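PDB 1HTW: HI0065 from Haemophilus influenzae, which binds ATP and magnesium and is required for forming the threonylcarbamoyl group on adenosine 37 of tRNAs that read codons beginning with adenine. Local coordinates for residues E2-I8 with A137-I143; K32-L38 with P123-V129; I81-Y87 with S108-W114. The contacts are given in a common frame with arbitrary orientation. Residue numbers count along the deposited sequence, not the author numbering.

Interaction 1 of 3, residues E2-I8 with A137-I143; sequences ESLTQYI and ARNIELI. With ADP (adenosine-5'-diphosphate), chain H.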
loop_
_atom_site.group_PDB
_atom_site.type_symbol
_atom_site.label_atom_id
_atom_site.label_comp_id
_atom_site.label_asym_id
_atom_site.label_seq_id
_atom_site.Cartn_x
_atom_site.Cartn_y
_atom_site.Cartn_z
ATOM N N GLU A 2 -5.136 -16.671 2.025
ATOM C CA GLU A 2 -6.096 -16.367 3.102
ATOM C C GLU A 2 -6.641 -14.978 2.835
ATOM O O GLU A 2 -6.127 -14.288 1.915
ATOM C CB GLU A 2 -5.503 -16.542 4.482
ATOM C CG GLU A 2 -6.063 -17.746 5.240
ATOM C CD GLU A 2 -6.641 -17.394 6.594
ATOM O OE1 GLU A 2 -5.848 -17.179 7.537
ATOM O OE2 GLU A 2 -7.883 -17.348 6.744
ATOM N N SER A 3 -7.784 -14.678 3.448
ATOM C CA SER A 3 -8.368 -13.346 3.261
ATOM C C SER A 3 -8.836 -12.757 4.583
ATOM O O SER A 3 -9.078 -13.430 5.580
ATOM C CB SER A 3 -9.600 -13.503 2.319
ATOM O OG SER A 3 -9.816 -12.291 1.628
ATOM N N LEU A 4 -8.967 -11.414 4.599
ATOM C CA LEU A 4 -9.542 -10.721 5.722
ATOM C C LEU A 4 -10.650 -9.796 5.148
ATOM O O LEU A 4 -10.340 -9.152 4.148
ATOM C CB LEU A 4 -8.578 -9.831 6.488
ATOM C CG LEU A 4 -9.197 -8.732 7.369
ATOM C CD1 LEU A 4 -9.837 -9.357 8.611
ATOM C CD2 LEU A 4 -8.138 -7.722 7.795
ATOM N N THR A 5 -11.797 -9.812 5.795
ATOM C CA THR A 5 -12.837 -8.824 5.395
ATOM C C THR A 5 -13.063 -7.932 6.612
ATOM O O THR A 5 -13.421 -8.397 7.697
ATOM C CB THR A 5 -14.097 -9.430 4.828
ATOM O OG1 THR A 5 -15.024 -8.334 4.422
ATOM C CG2 THR A 5 -14.913 -10.292 5.758
ATOM N N GLN A 6 -12.929 -6.619 6.415
ATOM C CA GLN A 6 -13.009 -5.684 7.505
ATOM C C GLN A 6 -13.846 -4.456 7.208
ATOM O O GLN A 6 -13.615 -3.769 6.233
ATOM C CB GLN A 6 -11.534 -5.171 7.769
ATOM C CG GLN A 6 -11.498 -4.158 8.901
ATOM C CD GLN A 6 -11.566 -4.800 10.272
ATOM O OE1 GLN A 6 -11.023 -5.888 10.513
ATOM N NE2 GLN A 6 -12.438 -4.251 11.118
ATOM N N TYR A 7 -14.887 -4.317 8.039
ATOM C CA TYR A 7 -15.773 -3.142 7.911
ATOM C C TYR A 7 -15.078 -1.941 8.559
ATOM O O TYR A 7 -14.418 -2.022 9.625
ATOM C CB TYR A 7 -17.099 -3.471 8.672
ATOM C CG TYR A 7 -18.062 -2.306 8.763
ATOM C CD1 TYR A 7 -18.455 -1.705 7.565
ATOM C CD2 TYR A 7 -18.719 -1.989 9.931
ATOM C CE1 TYR A 7 -19.395 -0.671 7.597
ATOM C CE2 TYR A 7 -19.699 -0.995 9.966
ATOM C CZ TYR A 7 -19.987 -0.344 8.776
ATOM O OH TYR A 7 -21.003 0.607 8.760
ATOM N N ILE A 8 -15.140 -0.870 7.862
ATOM C CA ILE A 8 -14.495 0.426 8.270
ATOM C C ILE A 8 -15.615 1.504 8.278
ATOM O O ILE A 8 -15.934 2.049 7.233
ATOM C CB ILE A 8 -13.517 0.770 7.142
ATOM C CG1 ILE A 8 -12.414 -0.298 7.028
ATOM C CG2 ILE A 8 -12.903 2.148 7.493
ATOM C CD1 ILE A 8 -11.566 -0.522 8.289
ATOM N N ALA A 137 -18.842 5.069 4.718
ATOM C CA ALA A 137 -18.345 3.797 5.266
ATOM C C ALA A 137 -17.627 3.042 4.166
ATOM O O ALA A 137 -17.812 3.249 2.979
ATOM C CB ALA A 137 -19.402 2.940 5.914
ATOM N N ARG A 138 -16.774 2.087 4.562
ATOM C CA ARG A 138 -16.033 1.273 3.638
ATOM C C ARG A 138 -15.994 -0.172 4.144
ATOM O O ARG A 138 -16.278 -0.463 5.285
ATOM C CB ARG A 138 -14.537 1.770 3.476
ATOM C CG ARG A 138 -14.421 3.228 3.063
ATOM C CD ARG A 138 -14.791 3.563 1.671
ATOM N NE ARG A 138 -14.525 4.963 1.272
ATOM C CZ ARG A 138 -15.435 5.926 1.394
ATOM N NH1 ARG A 138 -16.665 5.653 1.846
ATOM N NH2 ARG A 138 -15.197 7.160 0.935
ATOM N N ASN A 139 -15.588 -1.063 3.249
ATOM C CA ASN A 139 -15.264 -2.447 3.630
ATOM C C ASN A 139 -14.046 -2.838 2.785
ATOM O O ASN A 139 -13.993 -2.663 1.570
ATOM C CB ASN A 139 -16.476 -3.361 3.324
ATOM C CG ASN A 139 -16.347 -4.690 4.083
ATOM O OD1 ASN A 139 -16.705 -4.778 5.254
ATOM N ND2 ASN A 139 -15.799 -5.644 3.355
ATOM N N ILE A 140 -13.037 -3.393 3.502
ATOM C CA ILE A 140 -11.799 -3.754 2.793
ATOM C C ILE A 140 -11.612 -5.276 2.838
ATOM O O ILE A 140 -11.951 -5.869 3.838
ATOM C CB ILE A 140 -10.619 -3.152 3.640
ATOM C CG1 ILE A 140 -10.730 -1.627 3.568
ATOM C CG2 ILE A 140 -9.315 -3.702 3.095
ATOM C CD1 ILE A 140 -9.823 -0.936 4.578
ATOM N N GLU A 141 -11.204 -5.795 1.698
ATOM C CA GLU A 141 -10.844 -7.237 1.643
ATOM C C GLU A 141 -9.318 -7.219 1.436
ATOM O O GLU A 141 -8.851 -6.611 0.451
ATOM C CB GLU A 141 -11.573 -7.935 0.543
ATOM C CG GLU A 141 -11.116 -7.832 -0.886
ATOM C CD GLU A 141 -12.223 -7.980 -1.914
ATOM O OE1 GLU A 141 -13.337 -7.457 -1.667
ATOM O OE2 GLU A 141 -12.018 -8.576 -2.993
ATOM N N LEU A 142 -8.622 -7.909 2.315
ATOM C CA LEU A 142 -7.168 -8.115 2.060
ATOM C C LEU A 142 -7.037 -9.558 1.543
ATOM O O LEU A 142 -7.576 -10.512 2.145
ATOM C CB LEU A 142 -6.388 -7.996 3.373
ATOM C CG LEU A 142 -6.254 -6.664 4.067
ATOM C CD1 LEU A 142 -5.176 -6.749 5.179
ATOM C CD2 LEU A 142 -5.857 -5.576 3.102
ATOM N N ILE A 143 -6.313 -9.715 0.476
ATOM C CA ILE A 143 -6.108 -10.965 -0.195
ATOM C C ILE A 143 -4.577 -11.216 -0.309
ATOM O O ILE A 143 -3.878 -10.489 -0.969
ATOM C CB ILE A 143 -6.773 -10.993 -1.567
ATOM C CG1 ILE A 143 -8.294 -10.712 -1.433
ATOM C CG2 ILE A 143 -6.620 -12.394 -2.191
ATOM C CD1 ILE A 143 -8.952 -10.629 -2.802
HETATM P PB ADP H . -8.654 7.261 -3.536
HETATM O O1B ADP H . -7.137 7.400 -3.358
HETATM O O2B ADP H . -9.100 5.861 -3.567
HETATM O O3B ADP H . -9.038 8.048 -4.862
HETATM P PA ADP H . -8.924 9.208 -1.405
HETATM O O1A ADP H . -8.146 10.298 -2.068
HETATM O O2A ADP H . -8.329 8.657 -0.168
HETATM O O3A ADP H . -9.338 8.074 -2.427
HETATM O "O5'" ADP H . -10.348 9.841 -1.028
HETATM C "C5'" ADP H . -11.224 9.330 -0.057
HETATM C "C4'" ADP H . -12.250 10.447 0.275
HETATM O "O4'" ADP H . -13.342 9.873 0.988
HETATM C "C3'" ADP H . -11.669 11.551 1.131
HETATM O "O3'" ADP H . -12.164 12.854 0.687
HETATM C "C2'" ADP H . -12.121 11.117 2.511
HETATM O "O2'" ADP H . -12.142 12.150 3.478
HETATM C "C1'" ADP H . -13.486 10.449 2.233
HETATM N N9 ADP H . -13.834 9.437 3.200
HETATM C C8 ADP H . -15.015 9.335 3.878
HETATM N N7 ADP H . -15.178 8.304 4.632
HETATM C C5 ADP H . -14.034 7.656 4.475
HETATM C C6 ADP H . -13.698 6.437 5.014
HETATM N N6 ADP H . -14.475 5.694 5.788
HETATM N N1 ADP H . -12.503 5.939 4.585
HETATM C C2 ADP H . -11.742 6.635 3.725
HETATM N N3 ADP H . -12.004 7.807 3.108
HETATM C C4 ADP H . -13.184 8.265 3.591
#
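An otherwise regular antiparallel ladder ends here in a nucleotide pocket: Arg138, paired through its backbone with Ile8, sends its guanidinium away from strand 3-8 and lays one face of it against the ADP base at C4, while Arg138 NH2 comes within 3.3 Å of ADP O4'. That orientation is held by bonds to the backbone, NE to the carbonyl of Ala44 and NH1 to Ala137 O at 2.9 Å. The contact itself rests on main-chain pairing. Leu4 with Leu142, Gln6 with Ile140 and Ile8 with Arg138 are hydrogen-bonded pairs, each closed in both directions; at the last, Ile8 N to Arg138 O and Arg138 N to Ile8 O both measure 2.8 Å. The N-terminal strand 3-8 thus forms one outer edge of the mixed sheet of this P-loop NTPase fold, beside the hairpin of strands 127-134 and 137-144. On the face of Leu4, Ile8, Ile140 and Leu142, which Gln6 and Arg138 share, Ile8 CG1 meets Ile140 CD1 at 3.6 Å and helix 11-28 packs on Ile8 and Ile140 through Met14. On the face of Ser3, Thr5, Tyr7 and Asn139, two side-chain bonds supplement the ladder: Asn139 ND2 donates to Thr5 OG1 at 3.0 Å, and Ser3 OG adds a second donor to Leu142 O at 2.9 Å, alongside Leu4 N at 3.0 Å.

Interaction 2 of 3, residues K32-L38 with P123-V129; sequences KAIMVYL and PEADILV. With NA (sodium ion), chain F.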
loop_
_atom_site.group_PDB
_atom_site.type_symbol
_atom_site.label_atom_id
_atom_site.label_comp_id
_atom_site.label_asym_id
_atom_site.label_seq_id
_atom_site.Cartn_x
_atom_site.Cartn_y
_atom_site.Cartn_z
ATOM N N LYS A 32 12.960 -8.550 1.872
ATOM C CA LYS A 32 12.432 -8.257 0.534
ATOM C C LYS A 32 11.415 -7.078 0.658
ATOM O O LYS A 32 10.889 -6.878 1.724
ATOM C CB LYS A 32 11.844 -9.418 -0.183
ATOM C CG LYS A 32 10.476 -9.880 0.303
ATOM C CD LYS A 32 9.842 -10.714 -0.835
ATOM C CE LYS A 32 8.355 -10.810 -0.642
ATOM N NZ LYS A 32 7.709 -11.838 -1.507
ATOM N N ALA A 33 11.344 -6.377 -0.439
ATOM C CA ALA A 33 10.389 -5.187 -0.408
ATOM C C ALA A 33 8.969 -5.770 -0.350
ATOM O O ALA A 33 8.689 -6.746 -1.062
ATOM C CB ALA A 33 10.610 -4.406 -1.656
ATOM N N ILE A 34 8.123 -5.164 0.463
ATOM C CA ILE A 34 6.727 -5.698 0.552
ATOM C C ILE A 34 5.865 -4.953 -0.480
ATOM O O ILE A 34 5.864 -3.724 -0.440
ATOM C CB ILE A 34 6.222 -5.527 1.956
ATOM C CG1 ILE A 34 7.174 -6.189 2.992
ATOM C CG2 ILE A 34 4.805 -6.043 2.163
ATOM C CD1 ILE A 34 6.645 -6.161 4.406
ATOM N N MET A 35 5.252 -5.687 -1.367
ATOM C CA MET A 35 4.428 -5.052 -2.429
ATOM C C MET A 35 2.962 -5.100 -1.989
ATOM O O MET A 35 2.364 -6.145 -1.802
ATOM C CB MET A 35 4.641 -5.758 -3.749
ATOM C CG MET A 35 6.172 -5.902 -4.069
ATOM S SD MET A 35 6.863 -4.143 -4.572
ATOM C CE MET A 35 5.803 -3.756 -6.024
ATOM N N VAL A 36 2.379 -3.891 -1.887
ATOM C CA VAL A 36 0.961 -3.799 -1.486
ATOM C C VAL A 36 0.239 -3.086 -2.644
ATOM O O VAL A 36 0.511 -1.908 -2.866
ATOM C CB VAL A 36 0.819 -2.976 -0.227
ATOM C CG1 VAL A 36 -0.654 -3.039 0.287
ATOM C CG2 VAL A 36 1.647 -3.610 0.955
ATOM N N TYR A 37 -0.738 -3.774 -3.244
ATOM C CA TYR A 37 -1.521 -3.121 -4.302
ATOM C C TYR A 37 -2.829 -2.640 -3.683
ATOM O O TYR A 37 -3.545 -3.440 -3.102
ATOM C CB TYR A 37 -1.881 -4.154 -5.367
ATOM C CG TYR A 37 -0.763 -4.608 -6.286
ATOM C CD1 TYR A 37 0.579 -4.318 -6.060
ATOM C CD2 TYR A 37 -1.104 -5.385 -7.377
ATOM C CE1 TYR A 37 1.559 -4.804 -6.938
ATOM C CE2 TYR A 37 -0.147 -5.859 -8.256
ATOM C CZ TYR A 37 1.170 -5.560 -8.019
ATOM O OH TYR A 37 2.110 -6.052 -8.924
ATOM N N LEU A 38 -3.085 -1.315 -3.774
ATOM C CA LEU A 38 -4.262 -0.704 -3.207
ATOM C C LEU A 38 -5.280 -0.462 -4.347
ATOM O O LEU A 38 -4.985 0.214 -5.314
ATOM C CB LEU A 38 -3.942 0.668 -2.573
ATOM C CG LEU A 38 -2.890 0.659 -1.459
ATOM C CD1 LEU A 38 -2.533 2.079 -1.053
ATOM C CD2 LEU A 38 -3.377 -0.193 -0.313
ATOM N N PRO A 123 6.883 -5.721 -9.583
ATOM C CA PRO A 123 6.925 -7.008 -8.920
ATOM C C PRO A 123 5.497 -7.375 -8.473
ATOM O O PRO A 123 4.685 -6.478 -8.219
ATOM C CB PRO A 123 7.814 -6.792 -7.705
ATOM C CG PRO A 123 8.562 -5.531 -7.972
ATOM C CD PRO A 123 7.710 -4.708 -8.913
ATOM N N GLU A 124 5.216 -8.661 -8.421
ATOM C CA GLU A 124 3.899 -9.166 -8.074
ATOM C C GLU A 124 3.565 -8.732 -6.640
ATOM O O GLU A 124 4.479 -8.522 -5.851
ATOM C CB GLU A 124 3.835 -10.686 -8.161
ATOM C CG GLU A 124 2.463 -11.269 -7.865
ATOM C CD GLU A 124 2.531 -12.619 -7.178
ATOM O OE1 GLU A 124 3.526 -13.347 -7.386
ATOM O OE2 GLU A 124 1.596 -12.931 -6.410
ATOM N N ALA A 125 2.267 -8.565 -6.375
ATOM C CA ALA A 125 1.860 -8.126 -5.048
ATOM C C ALA A 125 1.995 -9.237 -3.999
ATOM O O ALA A 125 1.700 -10.377 -4.295
ATOM C CB ALA A 125 0.389 -7.703 -5.044
ATOM N N ASP A 126 2.297 -8.811 -2.776
ATOM C CA ASP A 126 2.252 -9.768 -1.666
ATOM C C ASP A 126 0.803 -9.790 -1.148
ATOM O O ASP A 126 0.311 -10.805 -0.693
ATOM C CB ASP A 126 3.200 -9.370 -0.539
ATOM C CG ASP A 126 4.643 -9.604 -0.967
ATOM O OD1 ASP A 126 5.057 -10.808 -1.040
ATOM O OD2 ASP A 126 5.371 -8.645 -1.291
ATOM N N ILE A 127 0.176 -8.605 -1.221
ATOM C CA ILE A 127 -1.210 -8.529 -0.672
ATOM C C ILE A 127 -1.981 -7.487 -1.520
ATOM O O ILE A 127 -1.380 -6.526 -1.979
ATOM C CB ILE A 127 -1.167 -8.127 0.786
ATOM C CG1 ILE A 127 -2.537 -8.169 1.487
ATOM C CG2 ILE A 127 -0.550 -6.751 0.972
ATOM C CD1 ILE A 127 -2.379 -8.583 2.963
ATOM N N LEU A 128 -3.207 -7.852 -1.826
ATOM C CA LEU A 128 -4.121 -6.907 -2.505
ATOM C C LEU A 128 -5.012 -6.326 -1.426
ATOM O O LEU A 128 -5.531 -7.055 -0.590
ATOM C CB LEU A 128 -5.042 -7.612 -3.510
ATOM C CG LEU A 128 -4.413 -8.530 -4.514
ATOM C CD1 LEU A 128 -5.479 -9.104 -5.470
ATOM C CD2 LEU A 128 -3.356 -7.788 -5.323
ATOM N N VAL A 129 -5.271 -5.001 -1.508
ATOM C CA VAL A 129 -6.228 -4.428 -0.550
ATOM C C VAL A 129 -7.388 -3.888 -1.403
ATOM O O VAL A 129 -7.179 -2.901 -2.122
ATOM C CB VAL A 129 -5.573 -3.211 0.166
ATOM C CG1 VAL A 129 -6.564 -2.593 1.128
ATOM C CG2 VAL A 129 -4.351 -3.674 0.965
HETATM NA NA NA F . -3.183 -0.900 -7.184
#
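This is a buried parallel strand pairing in the middle of the sheet, joining strand 34-39 to the start of strand 127-134, and it shows how a side chain can stand in for the backbone where a strand is only beginning. Regular register runs through Val36 with Ile127, Tyr37 with Leu128 and Leu38 with Val129, linked by Tyr37 N to Ile127 O (3.1 Å) and Val129 N to Tyr37 O (2.8 Å). Ahead of it, Asp126 has a helix-like backbone (psi -34°), and its carboxylate takes over: Met35 N donates to Asp126 OD2 at 3.0 Å, while Met35 O accepts from Asp126 N at 2.8 Å and, weakly, from Ile127 N at 3.3 Å. Asp126 OD1 forms a salt bridge with Lys32 NZ at 2.9 Å and is also hydrogen-bonded to Thr146. In this P-loop NTPase fold, strand 34-39 is the one that runs into the phosphate-binding loop, and Leu38 packs on Lys46 of the ATP site; Leu38 O also ligates sodium at 2.8 Å, together with Asn39, Ile112 and Ser115. Tyr37 reaches back along the incoming loop: Ala125 CB sits over its ring in a CH-pi contact, 3.4 Å from the centroid, and Tyr37 OH donates to Pro123 O at 2.7 Å. Val36 CG1 touches Ile127 CG2 and Val129 CG2, both at 3.8 Å, on the face that meets Phe21 of helix 11-28.

Interaction 3 of 3, residues I81-Y87 with S108-W114; sequences IYHFDLY and SICLIEW. With NA (sodium ion), chain F; MG (magnesium ion), chain D.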
loop_
_atom_site.group_PDB
_atom_site.type_symbol
_atom_site.label_atom_id
_atom_site.label_comp_id
_atom_site.label_asym_id
_atom_site.label_seq_id
_atom_site.Cartn_x
_atom_site.Cartn_y
_atom_site.Cartn_z
ATOM N N ILE A 81 9.715 3.865 2.571
ATOM C CA ILE A 81 8.368 3.477 2.141
ATOM C C ILE A 81 8.045 4.285 0.886
ATOM O O ILE A 81 8.274 5.492 0.925
ATOM C CB ILE A 81 7.342 3.683 3.240
ATOM C CG1 ILE A 81 7.752 2.774 4.448
ATOM C CG2 ILE A 81 5.944 3.219 2.752
ATOM C CD1 ILE A 81 7.142 3.128 5.736
ATOM N N TYR A 82 7.592 3.605 -0.124
ATOM C CA TYR A 82 7.345 4.251 -1.414
ATOM C C TYR A 82 5.841 4.199 -1.764
ATOM O O TYR A 82 5.254 3.158 -1.637
ATOM C CB TYR A 82 8.130 3.576 -2.531
ATOM C CG TYR A 82 9.618 3.762 -2.271
ATOM C CD1 TYR A 82 10.280 4.905 -2.602
ATOM C CD2 TYR A 82 10.285 2.738 -1.579
ATOM C CE1 TYR A 82 11.641 5.051 -2.314
ATOM C CE2 TYR A 82 11.629 2.926 -1.227
ATOM C CZ TYR A 82 12.275 4.060 -1.603
ATOM O OH TYR A 82 13.647 4.167 -1.335
ATOM N N HIS A 83 5.302 5.396 -1.976
ATOM C CA HIS A 83 3.847 5.466 -2.329
ATOM C C HIS A 83 3.818 5.754 -3.819
ATOM O O HIS A 83 4.408 6.709 -4.349
ATOM C CB HIS A 83 3.227 6.633 -1.533
ATOM C CG HIS A 83 1.758 6.830 -1.864
ATOM N ND1 HIS A 83 1.149 8.036 -1.659
ATOM C CD2 HIS A 83 0.843 5.962 -2.332
ATOM C CE1 HIS A 83 -0.137 7.936 -2.023
ATOM N NE2 HIS A 83 -0.371 6.678 -2.398
ATOM N N PHE A 84 3.135 4.859 -4.547
ATOM C CA PHE A 84 3.007 5.030 -6.008
ATOM C C PHE A 84 1.557 5.291 -6.397
ATOM O O PHE A 84 0.672 4.696 -5.798
ATOM C CB PHE A 84 3.417 3.722 -6.704
ATOM C CG PHE A 84 4.895 3.420 -6.641
ATOM C CD1 PHE A 84 5.390 2.761 -5.514
ATOM C CD2 PHE A 84 5.700 3.603 -7.752
ATOM C CE1 PHE A 84 6.736 2.417 -5.454
ATOM C CE2 PHE A 84 7.055 3.285 -7.670
ATOM C CZ PHE A 84 7.544 2.709 -6.532
ATOM N N ASP A 85 1.359 6.265 -7.296
ATOM C CA ASP A 85 0.044 6.399 -7.961
ATOM C C ASP A 85 0.370 6.369 -9.462
ATOM O O ASP A 85 0.988 7.332 -9.946
ATOM C CB ASP A 85 -0.690 7.696 -7.655
ATOM C CG ASP A 85 -2.082 7.612 -8.388
ATOM O OD1 ASP A 85 -2.145 6.840 -9.351
ATOM O OD2 ASP A 85 -3.017 8.236 -7.909
ATOM N N LEU A 86 0.079 5.278 -10.110
ATOM C CA LEU A 86 0.484 4.952 -11.437
ATOM C C LEU A 86 -0.540 5.363 -12.511
ATOM O O LEU A 86 -0.376 4.959 -13.654
ATOM C CB LEU A 86 0.882 3.513 -11.669
ATOM C CG LEU A 86 2.000 2.913 -10.799
ATOM C CD1 LEU A 86 2.331 1.495 -11.191
ATOM C CD2 LEU A 86 3.236 3.811 -10.844
ATOM N N TYR A 87 -1.532 6.111 -12.058
ATOM C CA TYR A 87 -2.609 6.482 -12.986
ATOM C C TYR A 87 -2.087 7.079 -14.281
ATOM O O TYR A 87 -2.570 6.717 -15.367
ATOM C CB TYR A 87 -3.584 7.450 -12.311
ATOM C CG TYR A 87 -4.762 7.722 -13.252
ATOM C CD1 TYR A 87 -5.366 6.660 -13.910
ATOM C CD2 TYR A 87 -5.205 9.006 -13.492
ATOM C CE1 TYR A 87 -6.422 6.882 -14.782
ATOM C CE2 TYR A 87 -6.256 9.240 -14.370
ATOM C CZ TYR A 87 -6.865 8.176 -14.993
ATOM O OH TYR A 87 -7.910 8.395 -15.858
ATOM N N SER A 108 12.242 -2.343 1.664
ATOM C CA SER A 108 11.248 -1.225 1.688
ATOM C C SER A 108 9.834 -1.789 1.769
ATOM O O SER A 108 9.576 -2.975 1.819
ATOM C CB SER A 108 11.417 -0.488 0.363
ATOM O OG SER A 108 11.002 -1.237 -0.753
ATOM N N ILE A 109 8.897 -0.813 1.812
ATOM C CA ILE A 109 7.449 -1.207 1.710
ATOM C C ILE A 109 6.953 -0.335 0.517
ATOM O O ILE A 109 7.271 0.848 0.532
ATOM C CB ILE A 109 6.703 -0.785 2.971
ATOM C CG1 ILE A 109 7.064 -1.782 4.116
ATOM C CG2 ILE A 109 5.187 -0.941 2.710
ATOM C CD1 ILE A 109 6.762 -1.364 5.479
ATOM N N CYS A 110 6.221 -0.934 -0.409
ATOM C CA CYS A 110 5.769 -0.140 -1.558
ATOM C C CYS A 110 4.199 -0.222 -1.520
ATOM O O CYS A 110 3.676 -1.337 -1.483
ATOM C CB CYS A 110 6.249 -0.703 -2.861
ATOM S SG CYS A 110 8.090 -0.520 -3.086
ATOM N N LEU A 111 3.611 0.950 -1.630
ATOM C CA LEU A 111 2.096 0.968 -1.573
ATOM C C LEU A 111 1.657 1.583 -2.905
ATOM O O LEU A 111 2.090 2.712 -3.193
ATOM C CB LEU A 111 1.721 1.900 -0.420
ATOM C CG LEU A 111 2.386 1.599 0.953
ATOM C CD1 LEU A 111 2.038 2.691 1.977
ATOM C CD2 LEU A 111 1.837 0.245 1.516
ATOM N N ILE A 112 0.938 0.806 -3.686
ATOM C CA ILE A 112 0.747 1.108 -5.081
ATOM C C ILE A 112 -0.727 1.292 -5.454
ATOM O O ILE A 112 -1.503 0.358 -5.322
ATOM C CB ILE A 112 1.358 -0.004 -5.923
ATOM C CG1 ILE A 112 2.899 -0.066 -5.548
ATOM C CG2 ILE A 112 1.212 0.219 -7.415
ATOM C CD1 ILE A 112 3.637 -1.070 -6.388
ATOM N N GLU A 113 -1.032 2.476 -5.955
ATOM C CA GLU A 113 -2.373 2.756 -6.517
ATOM C C GLU A 113 -2.280 2.644 -8.010
ATOM O O GLU A 113 -1.238 2.892 -8.633
ATOM C CB GLU A 113 -2.856 4.156 -6.105
ATOM C CG GLU A 113 -3.099 4.299 -4.616
ATOM C CD GLU A 113 -3.581 5.624 -4.140
ATOM O OE1 GLU A 113 -4.591 6.139 -4.720
ATOM O OE2 GLU A 113 -3.065 6.139 -3.135
ATOM N N TRP A 114 -3.314 2.048 -8.656
ATOM C CA TRP A 114 -3.291 1.804 -10.079
ATOM C C TRP A 114 -2.183 0.885 -10.531
ATOM O O TRP A 114 -1.525 1.044 -11.568
ATOM C CB TRP A 114 -3.192 3.149 -10.841
ATOM C CG TRP A 114 -4.507 3.853 -10.911
ATOM C CD1 TRP A 114 -4.961 4.861 -10.103
ATOM C CD2 TRP A 114 -5.553 3.608 -11.864
ATOM N NE1 TRP A 114 -6.217 5.239 -10.486
ATOM C CE2 TRP A 114 -6.596 4.491 -11.566
ATOM C CE3 TRP A 114 -5.695 2.708 -12.923
ATOM C CZ2 TRP A 114 -7.789 4.518 -12.297
ATOM C CZ3 TRP A 114 -6.879 2.746 -13.660
ATOM C CH2 TRP A 114 -7.905 3.643 -13.335
HETATM NA NA NA F . -3.183 -0.900 -7.184
HETATM MG MG MG D . -5.529 8.062 -4.341
HETATM O O HOH W 1 -5.698 7.906 -8.614
HETATM O O HOH W 2 -3.887 8.999 -5.605
HETATM O O HOH W 3 -6.693 7.853 -6.110
HETATM O O HOH W 4 -6.233 10.125 -4.116
#
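Ser108 enters the contact at the edge of the Tyr82 ring, its CB 3.8 Å from Tyr82 CE2, with its hydroxyl bonded to the carbonyl of Tyr103. Ile109 pairs with Ile81 in the parallel ladder, and its O accepts from Tyr82 N at 2.9 Å. Cys110 then sets its sulfur obliquely beside the rings of Tyr82 and Phe84, with SG 4.0 Å from Phe84 CE1. Leu111 bonds in both directions, N to Tyr82 O at 2.8 Å and O from Phe84 N at 2.7 Å. The two strands form a beta-alpha-beta crossover whose connection contains helices 94-97 and 100-104, and Phe84 packs against the second of these. Ile112 rests its CG1 3.8 Å from Phe84 CD1 and gives its carbonyl oxygen to sodium at 2.8 Å. Glu113 ends a hydrophobic strand with an acid, consistent with a Walker B-like element of P-loop NTPases: OE1 binds magnesium at 2.2 Å in a site that includes Thr47, and OE2 accepts from His83 NE2 at 2.8 Å, a bond that probably helps orient the carboxylate. Its partner across the ladder, Asp85, acts in the second shell, OD2 accepting at 2.6 Å from a water that ligates the metal. Trp114 leaves the strand with a left-handed backbone (62/47); Tyr87 lies across its indole, the rings oblique with planes at 38°, and Tyr87 CB makes a CH-pi contact over the five-membered ring. An Asx turn runs from Asp85 OD1 to Tyr87 N at 2.9 Å.

How the interactions relate
From the N terminus, strand 3-8 waits for almost the whole chain before 137-143 closes interaction 1, so this contact spans both others. Residues 32-38 come next, and interaction 2 closes the loop 85 residues later with 123-129. Within that loop lies interaction 3, a short closure of 81-87 on 108-114. The three loops are concentric, and none crosses another. In space they run across one sheet: strands 127-134 and 137-144 join interactions 1 and 2, while neighbouring strands 34-39 and 109-113 join interactions 2 and 3, which share the sodium ion. Interactions 1 and 3, with centres about 19 Å apart, supply Arg138 beside the base and Glu113 at the magnesium ion.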